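Local coordinates for thiol-activated cytolysin (Desulfobulbus propionicus, PDB 6NAL), which probably forms pores in target membranes, as in the cholesterol-dependent cytolysin family of bacterial toxins to which it belongs, at residues Y55-F59 and L159-F163. Residues are numbered along the deposited sequence; the frame is centred on the assembly and turned at random.
Sequences YEADF and LMLKF
CG of Y55 lies anti to its backbone N (chi1 -179°), on a side chain that points from the strand toward the helix; F59 takes the same torsion, which carries its ring to the helix, and the two aromatic groups meet L161 between them, while K162, extended beyond CG, runs its methylenes across the Y55 ring. The K162–Y55 pair shows how a lysine can give an aromatic ring both an apolar and a charged contact. Its CE sits almost exactly over the ring centre, 3.7 Å from the Y55 centroid, in a CH-pi contact, and CG leans on the CE2 side of the same ring. Further along, NZ lies 4.9 Å from that centroid and 19° off the normal, adding a cation-pi component. The ammonium group is shared: E158 takes it in a salt bridge and S151 in a hydrogen bond, which probably fixes the lysine tip above the ring.

L161 divides its two methyls along the strand. CD2 lies near the plane of the Y55 ring at its edge and 3.5 Å from the backbone O of Y55; CD1 approaches the O of A57 and packs obliquely on the F59 ring, 3.9 Å from CD1 of F59. The backbone O of M160 lies at the edge of that ring, in its plane, 3.3 Å from CE1 of F59, and the selenomethionine folds its CE to within 3.7 Å of F59 CZ. F24 stacks edge-to-face on F59.

The strand pairs with 349-372 and, through Y55 and E56, continues in a parallel ladder into the second subunit, so helix 156-163 packs against a sheet that spans the interface. With its axis turned 74° from the strand, the helix is joined to it by apolar and ring contacts, and the positive end of K162, salt-bridged to E158 of its own helix, is probably partly neutralised there.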
ATOM      1  N   TYR A  55       2.246   6.584  18.097  1.00 34.32           N
ATOM      2  CA  TYR A  55       1.038   6.077  18.704  1.00 33.12           C
ATOM      3  C   TYR A  55       0.760   6.993  19.878  1.00 33.38           C
ATOM      4  O   TYR A  55       1.674   7.299  20.641  1.00 30.92           O
ATOM      5  CB  TYR A  55       1.194   4.636  19.159  1.00 33.58           C
ATOM      6  CG  TYR A  55      -0.079   4.106  19.781  1.00 30.96           C
ATOM      7  CD1 TYR A  55      -1.167   3.743  18.996  1.00 35.45           C
ATOM      8  CD2 TYR A  55      -0.192   3.985  21.148  1.00 29.74           C
ATOM      9  CE1 TYR A  55      -2.343   3.279  19.551  1.00 34.78           C
ATOM     10  CE2 TYR A  55      -1.401   3.507  21.754  1.00 38.45           C
ATOM     11  CZ  TYR A  55      -2.453   3.166  20.946  1.00 40.73           C
ATOM     12  OH  TYR A  55      -3.619   2.697  21.459  1.00 40.81           O
ATOM     13  N   GLU A  56      -0.491   7.397  20.025  1.00 34.49           N
ATOM     14  CA  GLU A  56      -0.949   8.348  21.015  1.00 37.23           C
ATOM     15  C   GLU A  56      -2.064   7.668  21.776  1.00 35.22           C
ATOM     16  O   GLU A  56      -3.009   7.181  21.136  1.00 30.48           O
ATOM     17  CB  GLU A  56      -1.501   9.561  20.318  1.00 42.01           C
ATOM     18  CG  GLU A  56      -1.534  10.836  21.046  1.00 54.89           C
ATOM     19  CD  GLU A  56      -1.115  12.010  20.145  1.00 77.03           C
ATOM     20  OE1 GLU A  56      -1.484  13.151  20.507  1.00 77.14           O
ATOM     21  OE2 GLU A  56      -0.391  11.816  19.116  1.00 74.67           O
ATOM     22  N   ALA A  57      -1.997   7.710  23.115  1.00 25.70           N
ATOM     23  CA  ALA A  57      -3.052   7.154  23.957  1.00 38.34           C
ATOM     24  C   ALA A  57      -2.922   7.612  25.408  1.00 39.33           C
ATOM     25  O   ALA A  57      -1.848   8.005  25.865  1.00 39.51           O
ATOM     26  CB  ALA A  57      -3.041   5.625  23.910  1.00 29.71           C
ATOM     27  N   ASP A  58      -4.032   7.552  26.127  1.00 41.69           N
ATOM     28  CA  ASP A  58      -3.992   7.770  27.577  1.00 43.84           C
ATOM     29  C   ASP A  58      -3.108   6.731  28.254  1.00 33.46           C
ATOM     30  O   ASP A  58      -3.268   5.534  28.034  1.00 43.33           O
ATOM     31  CB  ASP A  58      -5.403   7.704  28.134  1.00 35.29           C
ATOM     32  CG  ASP A  58      -6.251   8.869  27.690  1.00 53.13           C
ATOM     33  OD1 ASP A  58      -5.689   9.942  27.287  1.00 58.56           O
ATOM     34  OD2 ASP A  58      -7.491   8.693  27.736  1.00 59.89           O
ATOM     35  N   PHE A  59      -2.144   7.184  29.056  1.00 45.17           N
ATOM     36  CA  PHE A  59      -1.203   6.277  29.708  1.00 40.61           C
ATOM     37  C   PHE A  59      -1.822   5.781  31.008  1.00 42.76           C
ATOM     38  O   PHE A  59      -2.092   6.575  31.931  1.00 42.57           O
ATOM     39  CB  PHE A  59       0.136   6.965  29.965  1.00 39.47           C
ATOM     40  CG  PHE A  59       1.220   6.051  30.487  1.00 44.81           C
ATOM     41  CD1 PHE A  59       1.384   4.761  29.997  1.00 42.37           C
ATOM     42  CD2 PHE A  59       2.096   6.501  31.474  1.00 48.71           C
ATOM     43  CE1 PHE A  59       2.403   3.918  30.491  1.00 46.18           C
ATOM     44  CE2 PHE A  59       3.117   5.682  31.969  1.00 44.25           C
ATOM     45  CZ  PHE A  59       3.279   4.391  31.471  1.00 57.12           C
ATOM     46  N   LEU A 159       5.215  -0.710  24.326  1.00 41.55           N
ATOM     47  CA  LEU A 159       4.631  -1.667  25.252  1.00 42.54           C
ATOM     48  C   LEU A 159       3.941  -0.949  26.387  1.00 39.82           C
ATOM     49  O   LEU A 159       2.756  -1.172  26.641  1.00 47.08           O
ATOM     50  CB  LEU A 159       5.709  -2.601  25.813  1.00 45.58           C
ATOM     51  CG  LEU A 159       5.214  -3.977  26.259  1.00 52.32           C
ATOM     52  CD1 LEU A 159       6.212  -5.096  26.190  1.00 45.77           C
ATOM     53  CD2 LEU A 159       4.749  -3.874  27.717  1.00 60.23           C
HETATM   54  N   MSE A 160       4.648  -0.068  27.067  1.00 45.90           N
HETATM   55  CA  MSE A 160       4.074   0.570  28.242  1.00 43.36           C
HETATM   56  C   MSE A 160       2.848   1.334  27.845  1.00 41.43           C
HETATM   57  O   MSE A 160       1.852   1.296  28.509  1.00 39.51           O
HETATM   58  CB  MSE A 160       5.059   1.492  28.919  1.00 53.40           C
HETATM   59  CG  MSE A 160       6.010   0.768  29.878  1.00 69.76           C
HETATM   60 SE   MSE A 160       7.627   1.871  30.138  0.71 92.23          SE
HETATM   61  CE  MSE A 160       6.794   3.506  30.722  1.00 64.16           C
ATOM     62  N   LEU A 161       2.898   2.005  26.704  1.00 36.46           N
ATOM     63  CA  LEU A 161       1.789   2.884  26.348  1.00 43.24           C
ATOM     64  C   LEU A 161       0.538   2.136  25.879  1.00 44.59           C
ATOM     65  O   LEU A 161      -0.576   2.633  26.026  1.00 44.01           O
ATOM     66  CB  LEU A 161       2.247   3.838  25.256  1.00 31.82           C
ATOM     67  CG  LEU A 161       1.301   4.982  24.998  1.00 35.17           C
ATOM     68  CD1 LEU A 161       1.042   5.784  26.274  1.00 36.49           C
ATOM     69  CD2 LEU A 161       1.891   5.893  23.892  1.00 35.89           C
ATOM     70  N   LYS A 162       0.694   0.997  25.231  1.00 42.60           N
ATOM     71  CA  LYS A 162      -0.451   0.293  24.700  1.00 37.29           C
ATOM     72  C   LYS A 162      -1.083  -0.599  25.751  1.00 43.20           C
ATOM     73  O   LYS A 162      -2.301  -0.715  25.797  1.00 53.27           O
ATOM     74  CB  LYS A 162      -0.017  -0.518  23.492  1.00 41.57           C
ATOM     75  CG  LYS A 162       0.163   0.343  22.255  1.00 45.87           C
ATOM     76  CD  LYS A 162       0.255  -0.525  20.993  1.00 42.28           C
ATOM     77  CE  LYS A 162       0.034   0.276  19.713  1.00 40.83           C
ATOM     78  NZ  LYS A 162       0.244  -0.613  18.550  1.00 46.49           N
ATOM     79  N   PHE A 163      -0.277  -1.139  26.655  1.00 41.89           N
ATOM     80  CA  PHE A 163      -0.691  -2.115  27.643  1.00 51.69           C
ATOM     81  C   PHE A 163      -0.737  -1.612  29.081  1.00 45.12           C
ATOM     82  O   PHE A 163      -1.146  -2.370  29.957  1.00 54.09           O
ATOM     83  CB  PHE A 163       0.270  -3.302  27.566  1.00 46.01           C
ATOM     84  CG  PHE A 163       0.226  -3.994  26.247  1.00 37.97           C
ATOM     85  CD1 PHE A 163       1.075  -3.618  25.220  1.00 45.91           C
ATOM     86  CD2 PHE A 163      -0.700  -5.006  26.018  1.00 39.53           C
ATOM     87  CE1 PHE A 163       1.021  -4.245  23.989  1.00 43.08           C
ATOM     88  CE2 PHE A 163      -0.761  -5.652  24.782  1.00 40.93           C
ATOM     89  CZ  PHE A 163       0.092  -5.262  23.759  1.00 39.06           C
TER